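Local coordinates for glycoside Hydrolase (Bacteroides uniformis, PDB 5T99), which probably hydrolyses galactosidic linkages during agarose breakdown as a family 2 glycoside hydrolase, and binds the iminosugar D-galacto-isofagomine in its active-site pocket, at residues S582-C593 with G766-F776; S496-L507 with Q519-W530. All coordinates share one frame; numbering follows the deposited sequence.

Interaction 1. Residues S582-C593 with G766-F776; sequences SRSSYFGAVDLC and GNGNAATTESF. With GIF (D-galacto-isofagomine), chain C.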
loop_
_atom_site.group_PDB
_atom_site.type_symbol
_atom_site.label_atom_id
_atom_site.label_comp_id
_atom_site.label_asym_id
_atom_site.label_seq_id
_atom_site.Cartn_x
_atom_site.Cartn_y
_atom_site.Cartn_z
ATOM N N SER A 582 -9.024 16.078 -14.869
ATOM C CA SER A 582 -8.786 15.432 -13.579
ATOM C C SER A 582 -8.139 14.051 -13.744
ATOM O O SER A 582 -8.835 13.054 -13.930
ATOM C CB SER A 582 -10.093 15.321 -12.795
ATOM O OG SER A 582 -10.558 16.608 -12.421
ATOM N N ARG A 583 -6.807 14.022 -13.656
ATOM C CA ARG A 583 -5.996 12.801 -13.802
ATOM C C ARG A 583 -5.860 11.938 -12.529
ATOM O O ARG A 583 -5.261 10.860 -12.600
ATOM C CB ARG A 583 -4.576 13.162 -14.279
ATOM C CG ARG A 583 -3.699 13.813 -13.211
ATOM C CD ARG A 583 -2.263 14.013 -13.656
ATOM N NE ARG A 583 -1.550 14.905 -12.729
ATOM C CZ ARG A 583 -0.333 15.417 -12.936
ATOM N NH1 ARG A 583 0.203 16.227 -12.016
ATOM N NH2 ARG A 583 0.356 15.130 -14.050
ATOM N N SER A 584 -6.341 12.421 -11.377
ATOM C CA SER A 584 -6.200 11.687 -10.107
ATOM C C SER A 584 -7.409 11.900 -9.185
ATOM O O SER A 584 -8.353 12.612 -9.537
ATOM C CB SER A 584 -4.842 12.006 -9.424
ATOM O OG SER A 584 -4.753 13.319 -8.898
ATOM N N SER A 585 -7.388 11.261 -8.019
ATOM C CA SER A 585 -8.584 11.142 -7.190
ATOM C C SER A 585 -8.777 12.284 -6.211
ATOM O O SER A 585 -7.864 13.094 -5.968
ATOM C CB SER A 585 -8.564 9.812 -6.430
ATOM O OG SER A 585 -7.612 9.828 -5.385
ATOM N N TYR A 586 -9.997 12.323 -5.670
ATOM C CA TYR A 586 -10.371 13.181 -4.558
ATOM C C TYR A 586 -10.856 12.385 -3.324
ATOM O O TYR A 586 -11.182 12.975 -2.279
ATOM C CB TYR A 586 -11.506 14.111 -5.003
ATOM C CG TYR A 586 -11.202 14.989 -6.202
ATOM C CD1 TYR A 586 -10.859 16.334 -6.042
ATOM C CD2 TYR A 586 -11.292 14.482 -7.499
ATOM C CE1 TYR A 586 -10.600 17.146 -7.136
ATOM C CE2 TYR A 586 -11.027 15.283 -8.598
ATOM C CZ TYR A 586 -10.691 16.616 -8.406
ATOM O OH TYR A 586 -10.424 17.398 -9.495
ATOM N N PHE A 587 -10.893 11.058 -3.436
ATOM C CA PHE A 587 -11.432 10.179 -2.384
ATOM C C PHE A 587 -10.541 10.103 -1.136
ATOM O O PHE A 587 -11.007 9.759 -0.054
ATOM C CB PHE A 587 -11.611 8.751 -2.926
ATOM C CG PHE A 587 -12.655 8.617 -4.003
ATOM C CD1 PHE A 587 -13.988 8.864 -3.730
ATOM C CD2 PHE A 587 -12.303 8.187 -5.280
ATOM C CE1 PHE A 587 -14.955 8.720 -4.716
ATOM C CE2 PHE A 587 -13.264 8.038 -6.273
ATOM C CZ PHE A 587 -14.595 8.312 -5.990
ATOM N N GLY A 588 -9.257 10.388 -1.305
ATOM C CA GLY A 588 -8.278 10.266 -0.235
ATOM C C GLY A 588 -8.559 11.168 0.949
ATOM O O GLY A 588 -8.945 12.324 0.775
ATOM N N ALA A 589 -8.390 10.627 2.154
ATOM C CA ALA A 589 -8.346 11.443 3.366
ATOM C C ALA A 589 -7.059 12.283 3.411
ATOM O O ALA A 589 -7.029 13.363 4.010
ATOM C CB ALA A 589 -8.442 10.557 4.592
ATOM N N VAL A 590 -6.008 11.761 2.786
ATOM C CA VAL A 590 -4.726 12.432 2.642
ATOM C C VAL A 590 -4.520 12.590 1.143
ATOM O O VAL A 590 -4.883 11.693 0.378
ATOM C CB VAL A 590 -3.599 11.586 3.288
ATOM C CG1 VAL A 590 -2.225 12.206 3.085
ATOM C CG2 VAL A 590 -3.862 11.408 4.786
ATOM N N ASP A 591 -3.958 13.724 0.717
ATOM C CA ASP A 591 -3.779 14.009 -0.718
ATOM C C ASP A 591 -2.639 13.191 -1.322
ATOM O O ASP A 591 -1.895 12.513 -0.604
ATOM C CB ASP A 591 -3.640 15.532 -0.986
ATOM C CG ASP A 591 -2.210 16.083 -0.781
ATOM O OD1 ASP A 591 -1.224 15.330 -0.593
ATOM O OD2 ASP A 591 -2.072 17.316 -0.832
ATOM N N LEU A 592 -2.493 13.279 -2.637
ATOM C CA LEU A 592 -1.550 12.440 -3.393
ATOM C C LEU A 592 -0.068 12.609 -3.024
ATOM O O LEU A 592 0.734 11.697 -3.262
ATOM C CB LEU A 592 -1.732 12.719 -4.880
ATOM C CG LEU A 592 -1.121 11.801 -5.931
ATOM C CD1 LEU A 592 -1.782 10.431 -5.876
ATOM C CD2 LEU A 592 -1.289 12.439 -7.307
ATOM N N CYS A 593 0.310 13.763 -2.467
ATOM C CA CYS A 593 1.706 13.989 -2.043
ATOM C C CYS A 593 1.900 13.804 -0.521
ATOM O O CYS A 593 2.972 14.083 0.016
ATOM C CB CYS A 593 2.215 15.362 -2.535
ATOM S SG CYS A 593 1.508 16.802 -1.698
ATOM N N GLY A 766 5.241 17.261 -6.000
ATOM C CA GLY A 766 3.787 17.138 -6.037
ATOM C C GLY A 766 3.117 18.270 -5.291
ATOM O O GLY A 766 3.790 19.070 -4.633
ATOM N N ASN A 767 1.795 18.353 -5.423
ATOM C CA ASN A 767 1.002 19.297 -4.625
ATOM C C ASN A 767 -0.419 18.854 -4.195
ATOM O O ASN A 767 -1.131 19.638 -3.547
ATOM C CB ASN A 767 0.958 20.666 -5.333
ATOM C CG ASN A 767 0.329 20.611 -6.717
ATOM O OD1 ASN A 767 -0.251 19.608 -7.126
ATOM N ND2 ASN A 767 0.453 21.705 -7.452
ATOM N N GLY A 768 -0.829 17.626 -4.535
ATOM C CA GLY A 768 -2.167 17.135 -4.207
ATOM C C GLY A 768 -3.314 17.676 -5.050
ATOM O O GLY A 768 -4.489 17.453 -4.713
ATOM N N ASN A 769 -2.978 18.370 -6.142
ATOM C CA ASN A 769 -3.972 18.925 -7.053
ATOM C C ASN A 769 -4.279 17.881 -8.095
ATOM O O ASN A 769 -3.403 17.464 -8.843
ATOM C CB ASN A 769 -3.463 20.200 -7.742
ATOM C CG ASN A 769 -4.521 20.856 -8.639
ATOM O OD1 ASN A 769 -5.695 20.464 -8.664
ATOM N ND2 ASN A 769 -4.099 21.862 -9.374
ATOM N N ALA A 770 -5.542 17.486 -8.137
ATOM C CA ALA A 770 -5.998 16.433 -9.021
ATOM C C ALA A 770 -6.112 16.899 -10.459
ATOM O O ALA A 770 -5.934 16.098 -11.375
ATOM C CB ALA A 770 -7.342 15.908 -8.546
ATOM N N ALA A 771 -6.404 18.186 -10.654
ATOM C CA ALA A 771 -6.715 18.721 -11.981
ATOM C C ALA A 771 -5.596 19.591 -12.567
ATOM O O ALA A 771 -5.857 20.627 -13.151
ATOM C CB ALA A 771 -8.025 19.499 -11.910
ATOM N N THR A 772 -4.355 19.153 -12.428
ATOM C CA THR A 772 -3.228 19.814 -13.078
ATOM C C THR A 772 -2.522 18.821 -13.980
ATOM O O THR A 772 -2.699 17.612 -13.840
ATOM C CB THR A 772 -2.220 20.413 -12.065
ATOM O OG1 THR A 772 -1.086 20.934 -12.765
ATOM C CG2 THR A 772 -1.731 19.379 -11.051
ATOM N N THR A 773 -1.721 19.352 -14.897
ATOM C CA THR A 773 -0.886 18.549 -15.786
ATOM C C THR A 773 0.613 18.785 -15.568
ATOM O O THR A 773 1.423 18.384 -16.402
ATOM C CB THR A 773 -1.230 18.839 -17.266
ATOM O OG1 THR A 773 -1.066 20.240 -17.531
ATOM C CG2 THR A 773 -2.663 18.407 -17.582
ATOM N N GLU A 774 0.990 19.429 -14.462
ATOM C CA GLU A 774 2.413 19.597 -14.135
ATOM C C GLU A 774 3.088 18.250 -14.034
ATOM O O GLU A 774 2.529 17.323 -13.463
ATOM C CB GLU A 774 2.605 20.299 -12.800
ATOM C CG GLU A 774 2.394 21.796 -12.829
ATOM C CD GLU A 774 2.284 22.351 -11.427
ATOM O OE1 GLU A 774 1.224 22.146 -10.791
ATOM O OE2 GLU A 774 3.264 22.970 -10.960
ATOM N N SER A 775 4.289 18.153 -14.589
ATOM C CA SER A 775 5.120 16.961 -14.452
ATOM C C SER A 775 5.391 16.669 -12.973
ATOM O O SER A 775 5.472 17.589 -12.142
ATOM C CB SER A 775 6.445 17.148 -15.195
ATOM O OG SER A 775 7.377 16.132 -14.883
ATOM N N PHE A 776 5.499 15.382 -12.656
ATOM C CA PHE A 776 5.932 14.956 -11.336
ATOM C C PHE A 776 7.456 14.962 -11.222
ATOM O O PHE A 776 7.969 14.861 -10.113
ATOM C CB PHE A 776 5.408 13.554 -11.013
ATOM C CG PHE A 776 3.922 13.487 -10.794
ATOM C CD1 PHE A 776 3.334 14.134 -9.710
ATOM C CD2 PHE A 776 3.109 12.751 -11.648
ATOM C CE1 PHE A 776 1.963 14.067 -9.493
ATOM C CE2 PHE A 776 1.732 12.680 -11.441
ATOM C CZ PHE A 776 1.157 13.338 -10.362
HETATM C C GIF C . -14.439 0.320 -6.321
HETATM N N GIF C . -15.605 0.905 -5.678
HETATM O O GIF C . -16.143 5.273 -5.573
HETATM C C1 GIF C . -13.280 1.297 -6.285
HETATM O O1 GIF C . -14.034 2.599 -8.159
HETATM C C2 GIF C . -13.697 2.681 -6.776
HETATM O O2 GIF C . -12.224 0.801 -7.106
HETATM C C3 GIF C . -14.885 3.224 -5.987
HETATM C C4 GIF C . -16.051 2.241 -6.033
HETATM C C5 GIF C . -15.320 4.587 -6.526
HETATM O O HOH W 1 -4.632 14.700 -4.186
#

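Interaction 2. Residues S496-L507 with Q519-W530; sequences SSCTSSRGVYHL and QVTSYDLIGPKW. With GIF (D-galacto-isofagomine), chain C.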
loop_
_atom_site.group_PDB
_atom_site.type_symbol
_atom_site.label_atom_id
_atom_site.label_comp_id
_atom_site.label_asym_id
_atom_site.label_seq_id
_atom_site.Cartn_x
_atom_site.Cartn_y
_atom_site.Cartn_z
ATOM N N SER A 496 -17.688 5.106 2.625
ATOM C CA SER A 496 -17.702 6.548 2.398
ATOM C C SER A 496 -17.653 6.916 0.913
ATOM O O SER A 496 -18.683 7.175 0.339
ATOM C CB SER A 496 -16.616 7.281 3.211
ATOM O OG SER A 496 -16.841 8.677 3.195
ATOM N N SER A 497 -16.471 6.906 0.296
ATOM C CA SER A 497 -16.239 7.524 -1.030
ATOM C C SER A 497 -16.583 9.031 -1.096
ATOM O O SER A 497 -16.828 9.578 -2.172
ATOM C CB SER A 497 -16.922 6.728 -2.164
ATOM O OG SER A 497 -16.002 5.839 -2.772
ATOM N N CYS A 498 -16.542 9.692 0.062
ATOM C CA CYS A 498 -16.633 11.136 0.165
ATOM C C CYS A 498 -15.412 11.716 -0.542
ATOM O O CYS A 498 -14.314 11.143 -0.502
ATOM C CB CYS A 498 -16.644 11.541 1.645
ATOM S SG CYS A 498 -16.969 13.287 1.998
ATOM N N THR A 499 -15.613 12.839 -1.216
ATOM C CA THR A 499 -14.559 13.486 -1.981
ATOM C C THR A 499 -14.278 14.880 -1.434
ATOM O O THR A 499 -15.180 15.552 -0.916
ATOM C CB THR A 499 -14.950 13.583 -3.465
ATOM O OG1 THR A 499 -16.234 14.210 -3.584
ATOM C CG2 THR A 499 -15.019 12.200 -4.069
ATOM N N SER A 500 -13.025 15.306 -1.572
ATOM C CA SER A 500 -12.609 16.658 -1.216
ATOM C C SER A 500 -11.274 17.006 -1.865
ATOM O O SER A 500 -10.509 16.119 -2.251
ATOM C CB SER A 500 -12.512 16.819 0.299
ATOM O OG SER A 500 -11.603 15.905 0.876
ATOM N N SER A 501 -11.030 18.303 -2.029
ATOM C CA SER A 501 -9.712 18.818 -2.404
ATOM C C SER A 501 -9.129 19.482 -1.159
ATOM O O SER A 501 -9.861 20.156 -0.427
ATOM C CB SER A 501 -9.821 19.831 -3.546
ATOM O OG SER A 501 -10.492 19.283 -4.678
ATOM N N ARG A 502 -7.831 19.277 -0.918
ATOM C CA ARG A 502 -7.139 19.827 0.260
ATOM C C ARG A 502 -7.248 21.343 0.306
ATOM O O ARG A 502 -6.887 22.006 -0.660
ATOM C CB ARG A 502 -5.645 19.454 0.241
ATOM C CG ARG A 502 -4.881 19.877 1.497
ATOM C CD ARG A 502 -3.480 19.279 1.554
ATOM N NE ARG A 502 -2.713 19.586 0.352
ATOM C CZ ARG A 502 -2.164 20.768 0.065
ATOM N NH1 ARG A 502 -2.267 21.803 0.897
ATOM N NH2 ARG A 502 -1.498 20.919 -1.080
ATOM N N GLY A 503 -7.737 21.876 1.422
ATOM C CA GLY A 503 -7.790 23.317 1.642
ATOM C C GLY A 503 -8.680 24.135 0.710
ATOM O O GLY A 503 -8.432 25.322 0.524
ATOM N N VAL A 504 -9.713 23.510 0.141
ATOM C CA VAL A 504 -10.646 24.192 -0.754
ATOM C C VAL A 504 -12.029 24.154 -0.129
ATOM O O VAL A 504 -12.551 23.087 0.145
ATOM C CB VAL A 504 -10.675 23.545 -2.154
ATOM C CG1 VAL A 504 -11.710 24.224 -3.048
ATOM C CG2 VAL A 504 -9.292 23.615 -2.791
ATOM N N TYR A 505 -12.602 25.333 0.095
ATOM C CA TYR A 505 -13.938 25.496 0.671
ATOM C C TYR A 505 -14.741 26.372 -0.283
ATOM O O TYR A 505 -14.238 27.408 -0.769
ATOM C CB TYR A 505 -13.843 26.144 2.059
ATOM C CG TYR A 505 -12.777 25.509 2.895
ATOM C CD1 TYR A 505 -13.045 24.364 3.641
ATOM C CD2 TYR A 505 -11.476 26.005 2.889
ATOM C CE1 TYR A 505 -12.057 23.760 4.387
ATOM C CE2 TYR A 505 -10.473 25.401 3.630
ATOM C CZ TYR A 505 -10.771 24.278 4.373
ATOM O OH TYR A 505 -9.779 23.678 5.108
ATOM N N HIS A 506 -15.973 25.948 -0.562
ATOM C CA HIS A 506 -16.861 26.662 -1.488
ATOM C C HIS A 506 -18.030 27.240 -0.699
ATOM O O HIS A 506 -18.903 26.488 -0.244
ATOM C CB HIS A 506 -17.370 25.718 -2.587
ATOM C CG HIS A 506 -16.338 25.375 -3.614
ATOM N ND1 HIS A 506 -16.348 24.187 -4.313
ATOM C CD2 HIS A 506 -15.253 26.060 -4.052
ATOM C CE1 HIS A 506 -15.324 24.162 -5.148
ATOM N NE2 HIS A 506 -14.644 25.286 -5.008
ATOM N N LEU A 507 -18.033 28.567 -0.539
ATOM C CA LEU A 507 -19.011 29.271 0.305
ATOM C C LEU A 507 -19.886 30.251 -0.511
ATOM O O LEU A 507 -19.350 31.231 -1.046
ATOM C CB LEU A 507 -18.272 30.009 1.434
ATOM C CG LEU A 507 -17.564 29.103 2.459
ATOM C CD1 LEU A 507 -16.760 29.906 3.474
ATOM C CD2 LEU A 507 -18.559 28.198 3.177
ATOM N N GLN A 519 -12.701 21.551 -8.385
ATOM C CA GLN A 519 -12.271 21.031 -7.109
ATOM C C GLN A 519 -13.559 20.759 -6.313
ATOM O O GLN A 519 -14.656 21.160 -6.737
ATOM C CB GLN A 519 -11.404 22.072 -6.390
ATOM C CG GLN A 519 -10.143 22.506 -7.146
ATOM C CD GLN A 519 -9.088 21.408 -7.273
ATOM O OE1 GLN A 519 -9.077 20.441 -6.506
ATOM N NE2 GLN A 519 -8.186 21.563 -8.234
ATOM N N VAL A 520 -13.420 20.094 -5.166
ATOM C CA VAL A 520 -14.553 19.708 -4.325
ATOM C C VAL A 520 -14.377 20.268 -2.914
ATOM O O VAL A 520 -13.259 20.304 -2.372
ATOM C CB VAL A 520 -14.687 18.167 -4.246
ATOM C CG1 VAL A 520 -15.976 17.772 -3.527
ATOM C CG2 VAL A 520 -14.612 17.552 -5.641
ATOM N N THR A 521 -15.496 20.677 -2.314
ATOM C CA THR A 521 -15.508 21.263 -0.965
ATOM C C THR A 521 -14.892 20.327 0.102
ATOM O O THR A 521 -15.261 19.140 0.204
ATOM C CB THR A 521 -16.938 21.716 -0.544
ATOM O OG1 THR A 521 -16.876 22.506 0.652
ATOM C CG2 THR A 521 -17.875 20.535 -0.319
ATOM N N SER A 522 -13.957 20.888 0.882
ATOM C CA SER A 522 -13.326 20.200 2.026
ATOM C C SER A 522 -14.174 20.256 3.315
ATOM O O SER A 522 -13.688 19.905 4.401
ATOM C CB SER A 522 -11.913 20.764 2.271
ATOM O OG SER A 522 -11.127 19.915 3.086
ATOM N N TYR A 523 -15.436 20.686 3.200
ATOM C CA TYR A 523 -16.433 20.427 4.248
ATOM C C TYR A 523 -16.884 18.940 4.287
ATOM O O TYR A 523 -17.593 18.546 5.210
ATOM C CB TYR A 523 -17.648 21.379 4.114
ATOM C CG TYR A 523 -17.402 22.792 4.621
ATOM C CD1 TYR A 523 -17.436 23.069 5.985
ATOM C CD2 TYR A 523 -17.146 23.853 3.741
ATOM C CE1 TYR A 523 -17.221 24.352 6.470
ATOM C CE2 TYR A 523 -16.930 25.147 4.216
ATOM C CZ TYR A 523 -16.967 25.390 5.585
ATOM O OH TYR A 523 -16.749 26.656 6.076
ATOM N N ASP A 524 -16.479 18.134 3.296
ATOM C CA ASP A 524 -16.712 16.678 3.273
ATOM C C ASP A 524 -18.196 16.329 3.326
ATOM O O ASP A 524 -18.687 15.727 4.292
ATOM C CB ASP A 524 -15.906 15.949 4.367
ATOM C CG ASP A 524 -14.406 15.986 4.108
ATOM O OD1 ASP A 524 -13.987 15.794 2.948
ATOM O OD2 ASP A 524 -13.628 16.196 5.061
ATOM N N LEU A 525 -18.884 16.773 2.272
ATOM C CA LEU A 525 -20.295 16.495 2.005
ATOM C C LEU A 525 -20.549 15.742 0.675
ATOM O O LEU A 525 -21.528 15.003 0.564
ATOM C CB LEU A 525 -21.079 17.820 1.954
ATOM C CG LEU A 525 -21.392 18.660 3.205
ATOM C CD1 LEU A 525 -21.349 17.849 4.491
ATOM C CD2 LEU A 525 -20.501 19.885 3.308
ATOM N N ILE A 526 -19.683 15.929 -0.321
ATOM C CA ILE A 526 -19.977 15.563 -1.704
ATOM C C ILE A 526 -19.315 14.230 -2.057
ATOM O O ILE A 526 -18.257 13.897 -1.526
ATOM C CB ILE A 526 -19.463 16.670 -2.673
ATOM C CG1 ILE A 526 -20.063 18.048 -2.320
ATOM C CG2 ILE A 526 -19.718 16.310 -4.136
ATOM C CD1 ILE A 526 -21.578 18.110 -2.271
ATOM N N GLY A 527 -19.956 13.481 -2.957
ATOM C CA GLY A 527 -19.355 12.304 -3.593
ATOM C C GLY A 527 -20.232 11.758 -4.719
ATOM O O GLY A 527 -21.285 12.316 -4.986
ATOM N N PRO A 528 -19.807 10.660 -5.380
ATOM C CA PRO A 528 -20.669 9.943 -6.339
ATOM C C PRO A 528 -21.989 9.444 -5.724
ATOM O O PRO A 528 -22.189 9.564 -4.512
ATOM C CB PRO A 528 -19.797 8.757 -6.789
ATOM C CG PRO A 528 -18.684 8.663 -5.792
ATOM C CD PRO A 528 -18.463 10.054 -5.291
ATOM N N LYS A 529 -22.870 8.879 -6.552
ATOM C CA LYS A 529 -24.248 8.536 -6.147
ATOM C C LYS A 529 -24.334 7.631 -4.907
ATOM O O LYS A 529 -25.223 7.785 -4.087
ATOM C CB LYS A 529 -25.013 7.891 -7.318
ATOM N N TRP A 530 -23.376 6.720 -4.768
ATOM C CA TRP A 530 -23.331 5.749 -3.659
ATOM C C TRP A 530 -22.562 6.269 -2.439
ATOM O O TRP A 530 -22.497 5.591 -1.411
ATOM C CB TRP A 530 -22.681 4.439 -4.130
ATOM C CG TRP A 530 -21.327 4.640 -4.753
ATOM C CD1 TRP A 530 -20.110 4.660 -4.112
ATOM C CD2 TRP A 530 -21.053 4.891 -6.141
ATOM N NE1 TRP A 530 -19.100 4.892 -5.022
ATOM C CE2 TRP A 530 -19.647 5.037 -6.271
ATOM C CE3 TRP A 530 -21.863 4.997 -7.292
ATOM C CZ2 TRP A 530 -19.027 5.277 -7.510
ATOM C CZ3 TRP A 530 -21.251 5.255 -8.525
ATOM C CH2 TRP A 530 -19.841 5.393 -8.621
HETATM C C GIF C . -14.439 0.320 -6.321
HETATM N N GIF C . -15.605 0.905 -5.678
HETATM O O GIF C . -16.143 5.273 -5.573
HETATM C C1 GIF C . -13.280 1.297 -6.285
HETATM O O1 GIF C . -14.034 2.599 -8.159
HETATM C C2 GIF C . -13.697 2.681 -6.776
HETATM O O2 GIF C . -12.224 0.801 -7.106
HETATM C C3 GIF C . -14.885 3.224 -5.987
HETATM C C4 GIF C . -16.051 2.241 -6.033
HETATM C C5 GIF C . -15.320 4.587 -6.526
HETATM O O HOH W 2 -11.635 17.177 3.557
HETATM O O HOH W 3 -8.577 19.958 3.505
#

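Interaction 1. Residues S582-C593 with G766-F776
R583 reaches from the loop that follows barrel strand 549-552 into a turn-rich loop of the C-terminal beta domain, the connection between strands 761-766 and 780-782. With CG set between its backbone N and carbonyl carbon (chi1 73°), the side chain leaves CB and stays extended as far as NE. CG passes A770 O at 3.7 Å, and CD and then NE pass T772 O. NE lies 3.1 Å from T772 O, but that oxygen sits over the guanidinium face, where the N-H cannot point to it. At the tip, both terminal nitrogens hold E774 O end-on: NH1 donates in the carbonyl plane at 3.0 Å, while NH2, at 3.1 Å from the same oxygen, stands above that plane. The opposite guanidinium face stacks on the F776 ring, planes 17° apart and centres 4.2 Å apart, so the buried group is fixed in rotation by two bonds at its edge and by contacts over both faces. L592 CD2 touches the same ring obliquely at CZ.

A770 CB makes a CH-pi contact over one face of the Y586 ring, 3.4 Å from CZ; the Y586 hydroxyl is hydrogen-bonded to S582 OG. Further along 582-593, D591 OD1 closes an Asx turn onto C593 N, while OD2, salt-bridged to R502, lies 3.4 Å from G768 CA. G768 has a positive phi (75°), and a CB there would collide with D591 OD2. A water accepts from L592 N and lies 2.8 Å from G768 O, to which it may donate.

Interaction 2. Residues S496-L507 with Q519-W530
T499 and I526 join the two segments near one end, and V504 and S522 join them near the other, although neither segment forms a regular strand. Both belong to the long excursion between strand 490-495 and helix 534-543. A type II turn from S501 to V504 lies against a type I turn from T521 to D524. I526 O accepts from T499 N at 2.9 Å and also from T499 OG1, which comes in from above the carbonyl plane. Further on, S501 N donates to V520 O, and S522 N meets V504 O at 2.7 Å.

S501 OG, anti to its carbonyl carbon (chi1 -56°), works in both directions: it donates to Q519 OE1 at 2.6 Å, in the amide plane and on a lone pair, and accepts a nearly straight bond from V520 N (3.1 Å, 168°). Replacing S501 by an alanine is likely to leave V520 N without its acceptor and Q519 OE1 without its donor, so that the Q519 amide could turn more freely. S522 OG accepts from two waters, one of them bridging to D524 OD2 and the other to G503 N, while D598 is a further partner. Beside it the edge of Y505 points at the face of Y523, centroids 5.7 Å apart and planes at 74°. The L507 side chain runs at about a right angle to that of Y523, its CD2 3.6 Å from Y523 CE2.

At the far end P528 CB packs over one face of W530, whose NE1 donates to the ligand hydroxymethyl oxygen O at 3.0 Å. S497 OG, also bonded to Y473, shares a hydrogen bond with that oxygen. S497 and W530 thus hold the hydroxymethyl oxygen in the galacto-isofagomine pocket of the barrel.

Interactions 1 and 2 have centres about 14 Å apart and meet directly along loops that lead up to the pocket. D591 OD2 of interaction 1 forms a salt bridge with R502 NE of interaction 2 at 2.6 Å, and R502 NH2 also bonds N767 O, so one arginine connects both segments of interaction 1 to segment 496-507. N769 OD1 and Q519 NE2, 2.8 Å apart, probably form a second polar link. Between them and the ligand, Y586 CE1 packs on S501 OG at 3.3 Å. Closest to the pocket, F587 CE1 lies 3.3 Å from S497 O; F587 borders the same ligand oxygen that S497 and W530 hydrogen-bond.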